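Local atomic coordinates of polyketide synthase/nonribosomal peptide synthetase hybrid RzxB (Pseudomonas fluorescens, PDB entry 5IL6), a protein that probably takes part in making the polyketide rhizoxin, its dehydratase domain probably removing water from beta-hydroxyacyl chains carried on an acyl carrier protein. Residues A[28-33]-A[98-103]; A[79-84]-A[129-134]; A[164-169]-A[228-233]; A[181-186]-A[250-255]; A[200-205]-A[241-246]. All blocks are in the same frame, centred on the assembly; numbering follows the deposited sequence.

Contact 1: residues A[28-33]-A[98-103]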
# COMPACT_ATOMS: atom_id res chain seq x y z
N ARG A 28 -19.56 0.63 8.92
CA ARG A 28 -18.94 1.79 8.32
C ARG A 28 -17.97 2.42 9.31
O ARG A 28 -18.20 2.38 10.52
CB ARG A 28 -20.00 2.81 7.88
CG ARG A 28 -19.48 3.99 7.09
CD ARG A 28 -20.63 4.81 6.55
NE ARG A 28 -21.62 5.07 7.60
CZ ARG A 28 -21.96 6.26 8.06
NH1 ARG A 28 -21.43 7.38 7.57
NH2 ARG A 28 -22.87 6.35 9.03
N TYR A 29 -16.91 3.02 8.77
CA TYR A 29 -15.84 3.58 9.58
C TYR A 29 -15.46 4.94 9.01
O TYR A 29 -15.67 5.22 7.83
CB TYR A 29 -14.63 2.64 9.61
CG TYR A 29 -15.00 1.22 9.97
CD1 TYR A 29 -15.43 0.33 8.99
CD2 TYR A 29 -14.93 0.78 11.28
CE1 TYR A 29 -15.78 -0.96 9.31
CE2 TYR A 29 -15.28 -0.52 11.61
CZ TYR A 29 -15.71 -1.38 10.62
OH TYR A 29 -16.05 -2.68 10.93
N LEU A 30 -14.90 5.79 9.88
CA LEU A 30 -14.59 7.16 9.51
C LEU A 30 -13.25 7.55 10.12
O LEU A 30 -13.02 7.34 11.31
CB LEU A 30 -15.69 8.12 10.00
CG LEU A 30 -15.39 9.62 9.97
CD1 LEU A 30 -14.95 10.08 8.59
CD2 LEU A 30 -16.63 10.39 10.42
N SER A 31 -12.36 8.08 9.28
CA SER A 31 -11.13 8.72 9.73
C SER A 31 -11.11 10.15 9.21
O SER A 31 -11.47 10.41 8.06
CB SER A 31 -9.90 7.96 9.23
OG SER A 31 -9.99 6.58 9.53
N ARG A 32 -10.69 11.08 10.07
CA ARG A 32 -10.57 12.48 9.71
C ARG A 32 -9.10 12.87 9.80
O ARG A 32 -8.50 12.78 10.88
CB ARG A 32 -11.42 13.38 10.61
CG ARG A 32 -11.39 14.85 10.19
CD ARG A 32 -12.40 15.70 10.95
NE ARG A 32 -13.76 15.18 10.83
CZ ARG A 32 -14.37 14.42 11.74
NH1 ARG A 32 -13.76 14.09 12.87
NH2 ARG A 32 -15.61 14.01 11.53
N PHE A 33 -8.53 13.29 8.68
CA PHE A 33 -7.12 13.67 8.61
C PHE A 33 -6.99 15.18 8.54
O PHE A 33 -7.83 15.87 7.95
CB PHE A 33 -6.45 13.03 7.39
CG PHE A 33 -6.56 11.53 7.35
CD1 PHE A 33 -5.69 10.75 8.10
CD2 PHE A 33 -7.52 10.91 6.58
CE1 PHE A 33 -5.79 9.37 8.07
CE2 PHE A 33 -7.62 9.53 6.54
CZ PHE A 33 -6.75 8.76 7.29
N GLU A 98 -12.34 14.03 5.85
CA GLU A 98 -13.09 12.85 6.26
C GLU A 98 -13.06 11.80 5.15
O GLU A 98 -13.45 12.08 4.01
CB GLU A 98 -14.53 13.23 6.60
CG GLU A 98 -14.65 14.13 7.82
CD GLU A 98 -16.09 14.49 8.14
OE1 GLU A 98 -16.92 14.54 7.21
OE2 GLU A 98 -16.39 14.73 9.33
N LEU A 99 -12.61 10.60 5.50
CA LEU A 99 -12.55 9.47 4.58
C LEU A 99 -13.34 8.32 5.19
O LEU A 99 -13.02 7.86 6.29
CB LEU A 99 -11.10 9.05 4.32
CG LEU A 99 -10.81 8.16 3.11
CD1 LEU A 99 -11.31 8.77 1.82
CD2 LEU A 99 -9.31 7.92 3.02
N PHE A 100 -14.36 7.86 4.47
CA PHE A 100 -15.25 6.80 4.94
C PHE A 100 -14.87 5.46 4.33
O PHE A 100 -14.39 5.39 3.20
CB PHE A 100 -16.70 7.13 4.58
CG PHE A 100 -17.22 8.37 5.24
CD1 PHE A 100 -17.00 9.61 4.69
CD2 PHE A 100 -17.95 8.28 6.42
CE1 PHE A 100 -17.48 10.76 5.29
CE2 PHE A 100 -18.43 9.42 7.03
CZ PHE A 100 -18.20 10.66 6.47
N LEU A 101 -15.08 4.39 5.10
CA LEU A 101 -14.90 3.03 4.62
C LEU A 101 -16.17 2.24 4.92
O LEU A 101 -16.58 2.14 6.08
CB LEU A 101 -13.69 2.35 5.27
CG LEU A 101 -13.32 0.95 4.74
CD1 LEU A 101 -11.83 0.71 4.92
CD2 LEU A 101 -14.11 -0.16 5.43
N GLU A 102 -16.79 1.70 3.88
CA GLU A 102 -17.99 0.88 4.02
C GLU A 102 -17.64 -0.59 3.83
O GLU A 102 -16.93 -0.94 2.89
CB GLU A 102 -19.06 1.29 3.01
CG GLU A 102 -19.94 2.44 3.47
CD GLU A 102 -20.94 2.88 2.41
OE1 GLU A 102 -21.15 2.14 1.44
OE2 GLU A 102 -21.51 3.98 2.56
N LEU A 103 -18.13 -1.43 4.74
CA LEU A 103 -17.84 -2.86 4.73
C LEU A 103 -19.15 -3.62 4.73
O LEU A 103 -19.99 -3.43 5.62
CB LEU A 103 -17.00 -3.24 5.95
CG LEU A 103 -16.19 -4.54 5.91
CD1 LEU A 103 -15.25 -4.57 7.10
CD2 LEU A 103 -17.08 -5.77 5.90
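R28 lays its side chain alongside both F100 and E102, pointing the same way as each. The planes of its guanidinium and the F100 ring are 14° apart, with R28 NH1 3.7 Å from F100 CE2, while NH2 turns away to a salt bridge with D23. At Y29 the backbone bonds go both ways: Y29 N donates to L101 O, and L101 N returns the bond to Y29 O at 2.9 Å. The Y29 ring comes down beside L101, Y29 CD1 to L101 CD2 3.8 Å, and both residues reach helix 53-67 on the face they share. This antiparallel pairing of strands 27-32 and 98-105 belongs to the first half of the double hot-dog fold expected of polyketide synthase dehydratases, in which curved sheet packs against a helix. L30 occupies the other face, where CD1 sits over the F100 ring 3.9 Å from its centroid, a CH-pi contact, and also meets E98 CB. S31 pairs with L99 through two backbone bonds, S31 N to L99 O being nearly straight at 176°; S31 OG is held by L16 and H18. R32, its CG anti to the backbone N (chi1 -176°), runs beside E98 and forms a salt bridge through NH2 to OE2, whose modelled 2.4 Å is doubtfully short; NE adds a weak bond to the same oxygen. An alanine at R32 would probably leave the E98 carboxylate without this opposite charge. F33 turns its ring edge to L99, with F33 CE2 4.2 Å from L99 CB, and also meets the H18 ring.

Contact 2: residues A[79-84]-A[129-134]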
# COMPACT_ATOMS: atom_id res chain seq x y z
N VAL A 79 -6.96 -11.64 3.26
CA VAL A 79 -6.77 -11.57 1.82
C VAL A 79 -7.64 -10.44 1.28
O VAL A 79 -8.86 -10.42 1.52
CB VAL A 79 -7.11 -12.90 1.13
CG1 VAL A 79 -6.90 -12.79 -0.38
CG2 VAL A 79 -6.27 -14.04 1.71
N ILE A 80 -7.02 -9.51 0.58
CA ILE A 80 -7.71 -8.46 -0.15
C ILE A 80 -7.51 -8.74 -1.64
O ILE A 80 -6.39 -8.99 -2.08
CB ILE A 80 -7.18 -7.06 0.23
CG1 ILE A 80 -7.41 -6.81 1.73
CG2 ILE A 80 -7.86 -5.98 -0.61
CD1 ILE A 80 -6.67 -5.60 2.27
N SER A 81 -8.60 -8.71 -2.40
CA SER A 81 -8.59 -9.14 -3.79
C SER A 81 -9.26 -8.11 -4.68
O SER A 81 -10.20 -7.42 -4.27
CB SER A 81 -9.29 -10.49 -3.95
OG SER A 81 -8.64 -11.51 -3.21
N ASP A 82 -8.76 -8.02 -5.91
CA ASP A 82 -9.36 -7.18 -6.95
C ASP A 82 -9.57 -5.75 -6.44
O ASP A 82 -10.66 -5.18 -6.53
CB ASP A 82 -10.67 -7.78 -7.45
CG ASP A 82 -10.46 -9.11 -8.15
OD1 ASP A 82 -9.31 -9.39 -8.55
OD2 ASP A 82 -11.45 -9.86 -8.30
N LEU A 83 -8.51 -5.18 -5.90
CA LEU A 83 -8.53 -3.81 -5.43
C LEU A 83 -8.24 -2.87 -6.59
O LEU A 83 -7.41 -3.17 -7.45
CB LEU A 83 -7.51 -3.61 -4.31
CG LEU A 83 -7.35 -2.21 -3.70
CD1 LEU A 83 -6.86 -2.34 -2.27
CD2 LEU A 83 -6.39 -1.33 -4.50
N SER A 84 -8.93 -1.74 -6.61
CA SER A 84 -8.66 -0.69 -7.57
C SER A 84 -8.61 0.65 -6.85
O SER A 84 -9.44 0.93 -5.99
CB SER A 84 -9.74 -0.65 -8.67
OG SER A 84 -11.03 -0.73 -8.10
N GLN A 129 -11.81 0.59 -3.99
CA GLN A 129 -12.80 -0.47 -3.97
C GLN A 129 -12.07 -1.80 -4.01
O GLN A 129 -11.08 -1.95 -4.72
CB GLN A 129 -13.76 -0.34 -5.16
CG GLN A 129 -14.75 -1.47 -5.34
CD GLN A 129 -15.35 -1.49 -6.74
OE1 GLN A 129 -16.54 -1.24 -6.92
NE2 GLN A 129 -14.51 -1.78 -7.73
N ALA A 130 -12.55 -2.77 -3.23
CA ALA A 130 -11.92 -4.08 -3.19
C ALA A 130 -12.89 -5.07 -2.57
O ALA A 130 -13.94 -4.70 -2.04
CB ALA A 130 -10.60 -4.05 -2.42
N ARG A 131 -12.51 -6.34 -2.63
CA ARG A 131 -13.19 -7.41 -1.92
C ARG A 131 -12.16 -8.14 -1.06
O ARG A 131 -10.96 -8.14 -1.37
CB ARG A 131 -13.88 -8.39 -2.88
CG ARG A 131 -12.95 -9.43 -3.50
CD ARG A 131 -13.65 -10.33 -4.49
NE ARG A 131 -12.89 -11.56 -4.68
CZ ARG A 131 -12.27 -11.91 -5.81
NH1 ARG A 131 -12.33 -11.14 -6.89
NH2 ARG A 131 -11.60 -13.05 -5.87
N ALA A 132 -12.62 -8.73 0.04
CA ALA A 132 -11.72 -9.36 0.99
C ALA A 132 -12.30 -10.69 1.45
O ALA A 132 -13.46 -11.02 1.21
CB ALA A 132 -11.46 -8.44 2.19
N SER A 133 -11.45 -11.46 2.12
CA SER A 133 -11.81 -12.76 2.67
C SER A 133 -10.71 -13.16 3.65
O SER A 133 -9.74 -12.42 3.85
CB SER A 133 -11.97 -13.80 1.56
OG SER A 133 -10.75 -13.99 0.86
N THR A 134 -10.88 -14.32 4.27
CA THR A 134 -9.84 -14.94 5.08
C THR A 134 -9.54 -16.32 4.52
O THR A 134 -10.44 -17.01 4.04
CB THR A 134 -10.27 -15.06 6.55
OG1 THR A 134 -11.45 -15.86 6.64
CG2 THR A 134 -10.57 -13.68 7.14
O HOH W 1 -10.62 -12.00 -1.10
O HOH W 2 -12.14 -3.46 -8.17
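V79 and S133 open an antiparallel pairing of strands 77-85 and 124-135, and S81 with R131 continues it as a second hydrogen-bonded pair before a beta bulge shifts the register by one. The bulge lies at D82 and L83, where D82 takes left-handed helical angles (phi 51°, psi 52°) and the chain turns a corner; hydrogen bonding resumes between S84 and Q129, with S84 N to Q129 O at 2.9 Å. In this part of the hot-dog fold, I80 and L83 both face helix 53-67, and A130 puts its methyl against each of them: CB is 3.6 Å from L83 CB and 3.8 Å from I80 CG2. The other face, apart from V79, carries mostly polar side chains. R131 has CG between its backbone N and carbonyl carbon (chi1 81°), and its extended chain then brings the guanidinium over S81, whose CB stands 3.7 Å above the centre of one face. D82 approaches the edge of the same group in a salt bridge with NH1, but the two groups are modelled too close together for its geometry to be trusted. Two waters tie this side together. One bridges S81 OG and S133 OG, 2.8 Å from the latter. The second sits in the elbow of the bulge, donating to D82 O at 2.8 Å, accepting from Q129 NE2 at 2.9 Å and meeting S84 OG at 2.9 Å.

Contact 3: residues A[164-169]-A[228-233]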
# COMPACT_ATOMS: atom_id res chain seq x y z
N MET A 164 8.88 12.57 -12.20
CA MET A 164 7.51 12.34 -12.62
C MET A 164 6.49 13.08 -11.76
O MET A 164 5.30 13.08 -12.09
CB MET A 164 7.19 10.84 -12.66
CG MET A 164 7.15 10.12 -11.33
SD MET A 164 6.64 8.39 -11.50
CE MET A 164 7.68 7.82 -12.84
N GLY A 165 6.93 13.69 -10.66
CA GLY A 165 6.05 14.49 -9.82
C GLY A 165 5.80 13.98 -8.42
O GLY A 165 4.92 14.51 -7.74
N ILE A 166 6.54 12.96 -7.96
CA ILE A 166 6.31 12.35 -6.66
C ILE A 166 7.51 12.66 -5.77
O ILE A 166 8.64 12.29 -6.10
CB ILE A 166 6.08 10.84 -6.77
CG1 ILE A 166 4.90 10.54 -7.70
CG2 ILE A 166 5.83 10.24 -5.39
CD1 ILE A 166 4.76 9.07 -8.04
N GLU A 167 7.25 13.33 -4.65
CA GLU A 167 8.29 13.69 -3.69
C GLU A 167 7.92 13.13 -2.32
O GLU A 167 6.78 13.26 -1.88
CB GLU A 167 8.45 15.21 -3.62
CG GLU A 167 8.78 15.84 -4.96
CD GLU A 167 10.00 16.73 -4.91
OE1 GLU A 167 9.86 17.95 -5.17
OE2 GLU A 167 11.10 16.22 -4.60
N TYR A 168 8.90 12.51 -1.66
CA TYR A 168 8.68 11.84 -0.39
C TYR A 168 9.41 12.57 0.73
O TYR A 168 10.56 12.99 0.56
CB TYR A 168 9.16 10.39 -0.43
CG TYR A 168 8.49 9.53 -1.48
CD1 TYR A 168 7.23 8.99 -1.26
CD2 TYR A 168 9.13 9.25 -2.67
CE1 TYR A 168 6.63 8.20 -2.22
CE2 TYR A 168 8.54 8.46 -3.63
CZ TYR A 168 7.29 7.93 -3.40
OH TYR A 168 6.69 7.14 -4.36
N GLY A 169 8.74 12.71 1.88
CA GLY A 169 9.43 13.11 3.08
C GLY A 169 10.22 11.97 3.67
O GLY A 169 10.09 10.81 3.27
N LEU A 228 3.67 10.52 -15.09
CA LEU A 228 3.38 10.13 -13.72
C LEU A 228 2.75 8.74 -13.70
O LEU A 228 1.76 8.48 -14.39
CB LEU A 228 2.45 11.14 -13.06
CG LEU A 228 1.89 10.76 -11.69
CD1 LEU A 228 3.00 10.52 -10.68
CD2 LEU A 228 0.94 11.84 -11.20
N LEU A 229 3.33 7.85 -12.90
CA LEU A 229 2.81 6.50 -12.72
C LEU A 229 2.38 6.33 -11.27
O LEU A 229 3.12 6.67 -10.35
CB LEU A 229 3.88 5.45 -13.05
CG LEU A 229 4.37 5.39 -14.50
CD1 LEU A 229 5.53 4.41 -14.60
CD2 LEU A 229 3.25 4.99 -15.45
N LEU A 230 1.18 5.79 -11.07
CA LEU A 230 0.66 5.54 -9.74
C LEU A 230 0.02 4.17 -9.69
O LEU A 230 -0.49 3.69 -10.71
CB LEU A 230 -0.38 6.60 -9.31
CG LEU A 230 0.11 8.03 -9.11
CD1 LEU A 230 -1.05 8.90 -8.64
CD2 LEU A 230 1.26 8.09 -8.12
N PRO A 231 0.02 3.52 -8.53
CA PRO A 231 -0.72 2.26 -8.40
C PRO A 231 -2.18 2.46 -8.76
O PRO A 231 -2.83 3.40 -8.30
CB PRO A 231 -0.54 1.89 -6.93
CG PRO A 231 0.70 2.61 -6.51
CD PRO A 231 0.67 3.90 -7.26
N ALA A 232 -2.70 1.57 -9.60
CA ALA A 232 -4.08 1.63 -10.06
C ALA A 232 -4.88 0.39 -9.72
O ALA A 232 -6.09 0.50 -9.52
CB ALA A 232 -4.12 1.84 -11.58
N GLY A 233 -4.25 -0.78 -9.64
CA GLY A 233 -4.96 -2.00 -9.30
C GLY A 233 -4.04 -2.97 -8.60
O GLY A 233 -2.81 -2.89 -8.71
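I166 and L228 cross at about a right angle, their CD1 methyls pressed to 3.5 Å, tighter than usual for two carbons. The same I166 CD1 reaches on to L230, which it meets obliquely at CD2, 3.6 Å away, so that one methyl touches two leucines, L228 just before strand 230-239 and L230 at its start. I166 has CG1 anti to the carbonyl carbon (chi1 -57°), and CG1 too lies close against L228 CD1. M164 comes at the same chain from the end of helix 154-164. Its CG lies between the backbone N and the carbonyl carbon, and the sulfur SD beyond faces L229 N, from which it accepts a weak hydrogen bond of 3.6 Å. The helix closes here in a Schellman motif: G165 takes a positive phi of 115°, at which a CB would jam against the carbonyl O of M164. Directly after it, strand 166-168 runs beside residues 43-46, with backbone bonds from G165 to N46 and from E167 to R44, joining the two sequence-family halves of this double hot-dog domain. L228 also touches N46, and its CB packs against M164 O at 3.6 Å.

Contact 4: residues A[181-186]-A[250-255]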
# COMPACT_ATOMS: atom_id res chain seq x y z
N GLN A 181 18.53 -8.22 -10.38
CA GLN A 181 19.01 -9.41 -11.08
C GLN A 181 18.01 -9.71 -12.19
O GLN A 181 16.98 -10.35 -11.95
CB GLN A 181 19.15 -10.59 -10.13
CG GLN A 181 19.70 -11.85 -10.79
CD GLN A 181 21.17 -11.72 -11.15
OE1 GLN A 181 21.52 -11.38 -12.28
NE2 GLN A 181 22.04 -11.98 -10.18
N GLY A 182 18.30 -9.24 -13.40
CA GLY A 182 17.37 -9.42 -14.50
C GLY A 182 16.07 -8.68 -14.23
O GLY A 182 16.07 -7.47 -13.95
N ASP A 183 14.95 -9.39 -14.33
CA ASP A 183 13.64 -8.81 -14.08
C ASP A 183 13.21 -8.93 -12.62
O ASP A 183 12.02 -8.81 -12.32
CB ASP A 183 12.60 -9.47 -14.99
CG ASP A 183 12.55 -10.98 -14.84
OD1 ASP A 183 13.18 -11.50 -13.90
OD2 ASP A 183 11.90 -11.64 -15.67
N GLN A 184 14.15 -9.17 -11.71
CA GLN A 184 13.87 -9.26 -10.28
C GLN A 184 14.73 -8.26 -9.53
O GLN A 184 15.82 -7.89 -9.97
CB GLN A 184 14.14 -10.66 -9.73
CG GLN A 184 13.17 -11.72 -10.21
CD GLN A 184 13.25 -12.99 -9.39
OE1 GLN A 184 13.56 -12.96 -8.20
NE2 GLN A 184 12.97 -14.13 -10.03
N ALA A 185 14.23 -7.82 -8.38
CA ALA A 185 14.96 -6.90 -7.52
C ALA A 185 14.71 -7.28 -6.07
O ALA A 185 13.67 -7.85 -5.72
CB ALA A 185 14.57 -5.44 -7.76
N LEU A 186 15.68 -6.95 -5.21
CA LEU A 186 15.58 -7.19 -3.78
C LEU A 186 15.87 -5.88 -3.06
O LEU A 186 16.92 -5.28 -3.26
CB LEU A 186 16.55 -8.28 -3.33
CG LEU A 186 16.43 -8.70 -1.86
CD1 LEU A 186 15.11 -9.41 -1.62
CD2 LEU A 186 17.61 -9.58 -1.45
N GLN A 250 11.15 -8.76 -2.15
CA GLN A 250 11.48 -9.35 -3.44
C GLN A 250 10.45 -8.89 -4.46
O GLN A 250 9.24 -9.01 -4.23
CB GLN A 250 11.50 -10.87 -3.36
CG GLN A 250 12.03 -11.52 -4.63
CD GLN A 250 12.01 -13.03 -4.57
OE1 GLN A 250 11.65 -13.63 -3.56
NE2 GLN A 250 12.39 -13.66 -5.68
N ILE A 251 10.93 -8.37 -5.59
CA ILE A 251 10.07 -7.77 -6.61
C ILE A 251 10.35 -8.47 -7.93
O ILE A 251 11.51 -8.67 -8.30
CB ILE A 251 10.33 -6.26 -6.73
CG1 ILE A 251 10.11 -5.57 -5.38
CG2 ILE A 251 9.42 -5.65 -7.80
CD1 ILE A 251 10.55 -4.12 -5.35
N ARG A 252 9.28 -8.84 -8.63
CA ARG A 252 9.38 -9.49 -9.94
C ARG A 252 8.48 -8.76 -10.92
O ARG A 252 7.28 -8.61 -10.68
CB ARG A 252 8.99 -10.97 -9.86
CG ARG A 252 8.82 -11.65 -11.22
CD ARG A 252 10.06 -11.47 -12.09
NE ARG A 252 10.02 -12.29 -13.30
CZ ARG A 252 10.25 -13.60 -13.33
NH1 ARG A 252 10.52 -14.25 -12.20
NH2 ARG A 252 10.20 -14.25 -14.47
N ARG A 253 9.07 -8.31 -12.03
CA ARG A 253 8.28 -7.76 -13.12
C ARG A 253 7.37 -8.84 -13.69
O ARG A 253 7.77 -9.99 -13.86
CB ARG A 253 9.21 -7.21 -14.20
CG ARG A 253 8.50 -6.57 -15.39
CD ARG A 253 8.35 -5.08 -15.21
NE ARG A 253 7.80 -4.45 -16.42
CZ ARG A 253 8.51 -3.75 -17.30
NH1 ARG A 253 9.82 -3.55 -17.12
NH2 ARG A 253 7.91 -3.22 -18.36
N ALA A 254 6.13 -8.46 -13.99
CA ALA A 254 5.14 -9.35 -14.55
C ALA A 254 4.63 -8.81 -15.88
O ALA A 254 4.73 -7.61 -16.14
CB ALA A 254 3.96 -9.54 -13.58
N PRO A 255 4.08 -9.67 -16.73
CA PRO A 255 3.53 -9.19 -18.01
C PRO A 255 2.41 -8.18 -17.78
O PRO A 255 1.64 -8.28 -16.83
CB PRO A 255 3.01 -10.46 -18.69
CG PRO A 255 3.67 -11.59 -17.98
CD PRO A 255 3.98 -11.14 -16.60
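D183 O accepts from R253 N at 3.0 Å, and two residues on A185 and I251 exchange backbone bonds, the start of an antiparallel pairing between strands 184-190 and 246-254. The type II' turn from Q181 to Q184, with G182 at positive phi, makes strands 175-181 and 184-190 a beta hairpin in the second hot-dog half. A185 and I251, both buried, share one face; Q184, R252, L186 and Q250 share the other. There the two glutamines cross obliquely: Q250 NE2 donates to Q184 OE1 at 2.9 Å, from 36° above the plane of the acceptor amide, while Q250 OE1 is taken by D143 N. Q184 CG also packs on R252 CD, 3.6 Å away. An alanine at Q184 would remove OE1 and CG, and would probably leave Q250 NE2 without this acceptor and a gap beside R252 CD. R252 bends at chi2 (54°), which turns CD back toward the hairpin, and NE forms a salt bridge with D183 OD2 at 3.1 Å. R253 heads away to its own salt bridge with E221. The D183 carboxylate is tilted 31° from the R252 guanidinium, and its OD1 stands 3.3 Å above one face, offset toward the rim.

Contact 5: residues A[200-205]-A[241-246]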
# COMPACT_ATOMS: atom_id res chain seq x y z
N PHE A 200 0.51 -1.24 14.28
CA PHE A 200 0.36 -1.60 12.87
C PHE A 200 0.72 -3.06 12.68
O PHE A 200 1.80 -3.50 13.10
CB PHE A 200 1.25 -0.73 11.98
CG PHE A 200 0.78 0.68 11.81
CD1 PHE A 200 -0.28 0.98 10.97
CD2 PHE A 200 1.40 1.72 12.49
CE1 PHE A 200 -0.70 2.28 10.80
CE2 PHE A 200 0.98 3.02 12.33
CZ PHE A 200 -0.08 3.30 11.48
N ALA A 201 -0.17 -3.82 12.04
CA ALA A 201 0.23 -5.13 11.53
C ALA A 201 1.17 -4.96 10.35
O ALA A 201 2.13 -5.73 10.19
CB ALA A 201 -1.00 -5.94 11.13
N LEU A 202 0.91 -3.97 9.50
CA LEU A 202 1.79 -3.59 8.41
C LEU A 202 1.78 -2.08 8.30
O LEU A 202 0.73 -1.49 8.00
CB LEU A 202 1.36 -4.24 7.10
CG LEU A 202 2.10 -3.78 5.84
CD1 LEU A 202 3.61 -3.80 6.04
CD2 LEU A 202 1.70 -4.64 4.66
N HIS A 203 2.92 -1.44 8.55
CA HIS A 203 2.98 0.01 8.57
C HIS A 203 2.84 0.55 7.14
O HIS A 203 3.47 0.03 6.22
CB HIS A 203 4.30 0.48 9.18
CG HIS A 203 4.31 1.94 9.53
ND1 HIS A 203 4.49 2.93 8.59
CD2 HIS A 203 4.17 2.57 10.72
CE1 HIS A 203 4.46 4.11 9.18
NE2 HIS A 203 4.26 3.92 10.48
N PRO A 204 2.03 1.59 6.93
CA PRO A 204 1.81 2.09 5.55
C PRO A 204 3.08 2.59 4.88
O PRO A 204 3.20 2.49 3.65
CB PRO A 204 0.79 3.21 5.74
CG PRO A 204 0.95 3.64 7.16
CD PRO A 204 1.27 2.38 7.91
N ALA A 205 4.02 3.16 5.63
CA ALA A 205 5.26 3.64 5.02
C ALA A 205 6.10 2.49 4.50
O ALA A 205 6.77 2.62 3.47
CB ALA A 205 6.05 4.47 6.03
N ALA A 241 1.37 -12.39 8.46
CA ALA A 241 1.82 -12.21 9.84
C ALA A 241 2.18 -10.75 10.04
O ALA A 241 2.32 -9.98 9.08
CB ALA A 241 3.02 -13.12 10.15
N ASP A 242 2.31 -10.37 11.31
CA ASP A 242 2.74 -9.01 11.63
C ASP A 242 4.11 -8.74 11.02
O ASP A 242 5.00 -9.60 11.05
CB ASP A 242 2.78 -8.81 13.14
CG ASP A 242 1.40 -8.89 13.77
OD1 ASP A 242 0.40 -8.71 13.04
OD2 ASP A 242 1.32 -9.13 14.99
N CYS A 243 4.27 -7.55 10.46
CA CYS A 243 5.51 -7.19 9.78
C CYS A 243 6.40 -6.38 10.70
O CYS A 243 5.93 -5.39 11.28
CB CYS A 243 5.20 -6.39 8.52
SG CYS A 243 4.19 -7.29 7.31
N PRO A 244 7.68 -6.74 10.88
CA PRO A 244 8.56 -5.93 11.73
C PRO A 244 8.86 -4.57 11.12
O PRO A 244 8.40 -4.26 10.02
CB PRO A 244 9.83 -6.78 11.87
CG PRO A 244 9.54 -8.08 11.22
CD PRO A 244 8.38 -7.92 10.33
N ALA A 245 9.65 -3.76 11.83
CA ALA A 245 10.00 -2.43 11.34
C ALA A 245 11.07 -2.45 10.26
O ALA A 245 11.33 -1.41 9.65
CB ALA A 245 10.48 -1.56 12.51
N SER A 246 11.69 -3.60 10.00
CA SER A 246 12.67 -3.76 8.94
C SER A 246 12.28 -4.96 8.09
O SER A 246 11.90 -6.00 8.62
CB SER A 246 14.08 -3.96 9.51
OG SER A 246 15.03 -4.15 8.47
O HOH W 3 3.81 -5.30 13.07
O HOH W 4 4.97 -2.95 9.77
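L202 lays its CD1 methyl against C243, 3.8 Å from SG and close to CB as well. Behind this leucine the chain enters helix 204-212, with H203 at the N-cap: H203 ND1 accepts from A205 N at 3.0 Å. H203 and P204 begin an HP-x-L-L-D sequence, as in related polyketide synthase dehydratases. The contact joins the lead-in to the helix of the second hot-dog half to the loop between strands 230-239 and 246-254. The direct polar link is a single backbone bond, C243 N to A201 O, 2.8 Å and nearly straight at 167°. Beside it, A201 CB touches D242 OD1 at 3.6 Å. C243 has SG anti to its carbonyl carbon (chi1 -60°), which sets the sulfur toward L202, and the carbonyl oxygen of C243 is left to gather water. N197 ND2 also donates to that oxygen, so C243 O takes bonds from N197 and from water on the helix side. F200, at the start of the lead-in, turns its ring away from the loop to meet the ring of H14, the two planes steeply inclined. One water lies between F200 O and C243 O, and another accepts from H203 N at 2.8 Å and donates to C243 O at 3.0 Å.

Overall arrangement
Contacts 1 and 2 belong to the first hot-dog half and cross along the chain, their centres 17 Å apart; contacts 3, 4 and 5 lie in the second. Contacts 1 and 4 lie toward opposite ends of the domain, about 35 Å between centres. The halves meet where strands 77-85 and 230-239 run side by side, and there contacts 2 and 3 touch, S84 CB to A232 O 3.9 Å. Contact 5, about 21 Å from contact 3 between centres, opens helix 204-212. On that helix D208, touched by Y168 of contact 3, is probably the catalytic aspartate, as in related dehydratases; its histidine partner is expected on strand 43-45, beside strand 166-168, so contacts 3 and 5 probably flank the active site.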